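Local coordinates for protein arginase (Glaciozyma antarctica, PDB 5YNL) that probably hydrolyses L-arginine to L-ornithine and urea, as a cold-adapted member of the arginase family from a psychrophilic yeast, at residues 283-291 and 304-315. Numbering follows the deposited sequence.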
loop_
_atom_site.group_PDB
_atom_site.type_symbol
_atom_site.label_atom_id
_atom_site.label_comp_id
_atom_site.label_asym_id
_atom_site.label_seq_id
_atom_site.Cartn_x
_atom_site.Cartn_y
_atom_site.Cartn_z
ATOM N N LEU A 283 -3.802 2.455 -1.719
ATOM C CA LEU A 283 -2.852 3.115 -0.818
ATOM C C LEU A 283 -2.010 2.070 -0.131
ATOM O O LEU A 283 -2.510 1.320 0.740
ATOM C CB LEU A 283 -3.553 3.989 0.235
ATOM C CG LEU A 283 -2.694 4.717 1.278
ATOM C CD1 LEU A 283 -1.615 5.640 0.647
ATOM C CD2 LEU A 283 -3.607 5.534 2.162
ATOM N N SER A 284 -0.738 2.001 -0.524
ATOM C CA SER A 284 0.150 0.980 0.044
ATOM C C SER A 284 1.084 1.641 1.055
ATOM O O SER A 284 2.099 2.246 0.672
ATOM C CB SER A 284 0.941 0.281 -1.062
ATOM O OG SER A 284 1.404 -0.977 -0.612
ATOM N N PHE A 285 0.723 1.523 2.333
ATOM C CA PHE A 285 1.350 2.285 3.416
ATOM C C PHE A 285 2.326 1.442 4.249
ATOM O O PHE A 285 1.927 0.460 4.884
ATOM C CB PHE A 285 0.271 2.850 4.352
ATOM C CG PHE A 285 0.702 4.078 5.102
ATOM C CD1 PHE A 285 1.744 4.024 6.019
ATOM C CD2 PHE A 285 0.070 5.286 4.888
ATOM C CE1 PHE A 285 2.147 5.183 6.699
ATOM C CE2 PHE A 285 0.465 6.416 5.563
ATOM C CZ PHE A 285 1.513 6.370 6.466
ATOM N N ASP A 286 3.597 1.834 4.252
ATOM C CA ASP A 286 4.601 1.125 5.015
ATOM C C ASP A 286 4.898 1.968 6.215
ATOM O O ASP A 286 5.223 3.144 6.092
ATOM C CB ASP A 286 5.882 0.956 4.215
ATOM C CG ASP A 286 6.863 0.040 4.895
ATOM O OD1 ASP A 286 7.337 0.380 6.003
ATOM O OD2 ASP A 286 7.155 -1.039 4.334
ATOM N N VAL A 287 4.797 1.353 7.381
ATOM C CA VAL A 287 4.984 2.026 8.656
ATOM C C VAL A 287 6.430 2.489 8.884
ATOM O O VAL A 287 6.662 3.391 9.680
ATOM C CB VAL A 287 4.426 1.129 9.766
ATOM C CG1 VAL A 287 4.663 1.696 11.141
ATOM C CG2 VAL A 287 2.943 0.958 9.533
ATOM N N ASP A 288 7.392 1.923 8.153
ATOM C CA ASP A 288 8.771 2.423 8.222
ATOM C C ASP A 288 8.949 3.865 7.686
ATOM O O ASP A 288 10.015 4.471 7.843
ATOM C CB ASP A 288 9.792 1.422 7.622
ATOM C CG ASP A 288 10.057 1.617 6.107
ATOM O OD1 ASP A 288 9.281 2.300 5.384
ATOM O OD2 ASP A 288 11.067 1.043 5.622
ATOM N N ALA A 289 7.906 4.416 7.065
ATOM C CA ALA A 289 7.974 5.807 6.628
ATOM C C ALA A 289 7.743 6.742 7.811
ATOM O O ALA A 289 7.989 7.958 7.699
ATOM C CB ALA A 289 6.995 6.099 5.487
ATOM N N LEU A 290 7.277 6.173 8.925
ATOM C CA LEU A 290 6.883 6.973 10.072
ATOM C C LEU A 290 8.016 7.163 11.079
ATOM O O LEU A 290 9.103 6.589 10.930
ATOM C CB LEU A 290 5.693 6.340 10.806
ATOM C CG LEU A 290 4.297 6.340 10.188
ATOM C CD1 LEU A 290 3.327 5.643 11.144
ATOM C CD2 LEU A 290 3.820 7.757 9.892
ATOM N N ASP A 291 7.737 7.992 12.087
ATOM C CA ASP A 291 8.544 8.134 13.296
ATOM C C ASP A 291 7.633 8.033 14.534
ATOM O O ASP A 291 6.444 8.411 14.475
ATOM C CB ASP A 291 9.247 9.498 13.315
ATOM C CG ASP A 291 10.525 9.510 12.519
ATOM O OD1 ASP A 291 10.911 8.433 12.020
ATOM O OD2 ASP A 291 11.154 10.588 12.408
ATOM N N GLY A 304 13.732 11.962 11.018
ATOM C CA GLY A 304 13.609 12.388 9.627
ATOM C C GLY A 304 12.504 11.735 8.799
ATOM O O GLY A 304 12.429 11.948 7.574
ATOM N N GLY A 305 11.639 10.952 9.444
ATOM C CA GLY A 305 10.515 10.351 8.742
ATOM C C GLY A 305 9.229 11.152 8.913
ATOM O O GLY A 305 9.235 12.182 9.601
ATOM N N LEU A 306 8.135 10.712 8.294
ATOM C CA LEU A 306 6.837 11.357 8.513
ATOM C C LEU A 306 6.501 11.361 10.018
ATOM O O LEU A 306 6.909 10.455 10.735
ATOM C CB LEU A 306 5.710 10.651 7.725
ATOM C CG LEU A 306 5.788 10.716 6.191
ATOM C CD1 LEU A 306 4.690 9.823 5.537
ATOM C CD2 LEU A 306 5.704 12.176 5.691
ATOM N N THR A 307 5.803 12.380 10.513
ATOM C CA THR A 307 5.252 12.279 11.868
ATOM C C THR A 307 4.020 11.384 11.804
ATOM O O THR A 307 3.534 11.071 10.705
ATOM C CB THR A 307 4.805 13.611 12.413
ATOM O OG1 THR A 307 3.726 14.108 11.594
ATOM C CG2 THR A 307 5.987 14.589 12.452
ATOM N N PHE A 308 3.498 10.991 12.962
ATOM C CA PHE A 308 2.263 10.225 12.964
ATOM C C PHE A 308 1.117 11.017 12.339
ATOM O O PHE A 308 0.338 10.474 11.553
ATOM C CB PHE A 308 1.842 9.804 14.356
ATOM C CG PHE A 308 0.401 9.374 14.411
ATOM C CD1 PHE A 308 0.014 8.133 13.905
ATOM C CD2 PHE A 308 -0.585 10.226 14.932
ATOM C CE1 PHE A 308 -1.326 7.733 13.923
ATOM C CE2 PHE A 308 -1.931 9.827 14.951
ATOM C CZ PHE A 308 -2.299 8.574 14.435
ATOM N N ARG A 309 1.012 12.293 12.709
ATOM C CA ARG A 309 -0.022 13.168 12.160
ATOM C C ARG A 309 -0.013 13.175 10.620
ATOM O O ARG A 309 -1.066 12.995 9.999
ATOM C CB ARG A 309 0.062 14.585 12.757
ATOM C CG ARG A 309 -0.707 14.750 14.080
ATOM C CD ARG A 309 -0.425 16.092 14.754
ATOM N NE ARG A 309 -0.517 17.226 13.827
ATOM C CZ ARG A 309 -0.223 18.493 14.134
ATOM N NH1 ARG A 309 0.178 18.804 15.356
ATOM N NH2 ARG A 309 -0.325 19.443 13.208
ATOM N N GLU A 310 1.164 13.323 10.015
ATOM C CA GLU A 310 1.293 13.271 8.556
ATOM C C GLU A 310 0.876 11.927 7.966
ATOM O O GLU A 310 0.227 11.895 6.916
ATOM C CB GLU A 310 2.725 13.612 8.097
ATOM C CG GLU A 310 3.092 15.107 8.157
ATOM C CD GLU A 310 4.600 15.338 8.225
ATOM O OE1 GLU A 310 5.335 14.384 8.573
ATOM O OE2 GLU A 310 5.053 16.463 7.948
ATOM N N GLY A 311 1.255 10.821 8.602
ATOM C CA GLY A 311 0.828 9.511 8.126
ATOM C C GLY A 311 -0.693 9.400 8.225
ATOM O O GLY A 311 -1.369 8.796 7.375
ATOM N N HIS A 312 -1.237 10.008 9.274
ATOM C CA HIS A 312 -2.674 10.032 9.472
ATOM C C HIS A 312 -3.399 10.888 8.429
ATOM O O HIS A 312 -4.397 10.453 7.845
ATOM C CB HIS A 312 -2.997 10.566 10.848
ATOM C CG HIS A 312 -4.429 10.405 11.217
ATOM N ND1 HIS A 312 -4.857 9.432 12.084
ATOM C CD2 HIS A 312 -5.527 11.091 10.826
ATOM C CE1 HIS A 312 -6.176 9.523 12.215
ATOM N NE2 HIS A 312 -6.601 10.517 11.463
ATOM N N TYR A 313 -2.921 12.117 8.225
ATOM C CA TYR A 313 -3.488 12.985 7.196
ATOM C C TYR A 313 -3.499 12.317 5.811
ATOM O O TYR A 313 -4.454 12.470 5.060
ATOM C CB TYR A 313 -2.797 14.356 7.136
ATOM C CG TYR A 313 -3.403 15.228 6.062
ATOM C CD1 TYR A 313 -4.542 15.970 6.313
ATOM C CD2 TYR A 313 -2.862 15.272 4.778
ATOM C CE1 TYR A 313 -5.125 16.747 5.334
ATOM C CE2 TYR A 313 -3.449 16.058 3.775
ATOM C CZ TYR A 313 -4.582 16.787 4.073
ATOM O OH TYR A 313 -5.174 17.557 3.107
ATOM N N ILE A 314 -2.449 11.586 5.465
ATOM C CA ILE A 314 -2.452 10.879 4.187
ATOM C C ILE A 314 -3.677 9.954 4.114
ATOM O O ILE A 314 -4.387 9.911 3.083
ATOM C CB ILE A 314 -1.161 10.046 3.970
ATOM C CG1 ILE A 314 0.079 10.950 3.961
ATOM C CG2 ILE A 314 -1.225 9.246 2.683
ATOM C CD1 ILE A 314 1.398 10.193 3.570
ATOM N N CYS A 315 -3.927 9.223 5.201
ATOM C CA CYS A 315 -5.030 8.273 5.240
ATOM C C CYS A 315 -6.366 8.981 5.241
ATOM O O CYS A 315 -7.302 8.525 4.591
ATOM C CB CYS A 315 -4.903 7.329 6.457
ATOM S SG CYS A 315 -3.478 6.196 6.308
#
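Strand 283-286 and helix 308-315 run nearly antiparallel (166°), their axes 11.0 Å apart, and beyond the strand the backbones of Leu290 and Leu306 close to a CA-CA distance of 4.7 Å. Here Leu306 N donates to Ala289 O at 2.8 Å; the donor nitrogen lies nearly in line with the C=O bond, though the N-H itself is bent from it, while Asp291 N returns a weak, bent bond to Leu306 O. The Asp291 carboxylate, itself poorly ordered, takes the N-H of Gly305 on OD2 at 3.0 Å, from 50° out of its plane.

The CB of Leu290 points away from 304-315, yet its CD2 branch curls back to 3.4 Å from Thr307 O and also lies against the CA of Gly311. The Phe285 ring comes to the same glycine: with CG anti to the backbone N (chi1 -155°), its CZ reaches 3.6 Å from Gly311 CA. Gly311 carries no side chain here, and the Leu290 methyl and the Phe285 ring rest directly on its backbone. Ile314 CB lies at the ring's edge, and Cys315 SG sits obliquely, 4.7 Å from the centroid, in a sulfur-aromatic contact. Earlier in the strand, the side chain of Leu283 crosses that of Ile314 at about a right angle, CD1 against CG2. Thr307 and Glu310 start the helix with a capping box.

Helix 308-320 is the crossover of a beta-alpha-beta unit in the arginase alpha/beta fold: it covers strand 281-286 and links it to its parallel neighbour 324-330, with 173-177 on the strand's other side, and helices 254-273 and 345-356 flank it.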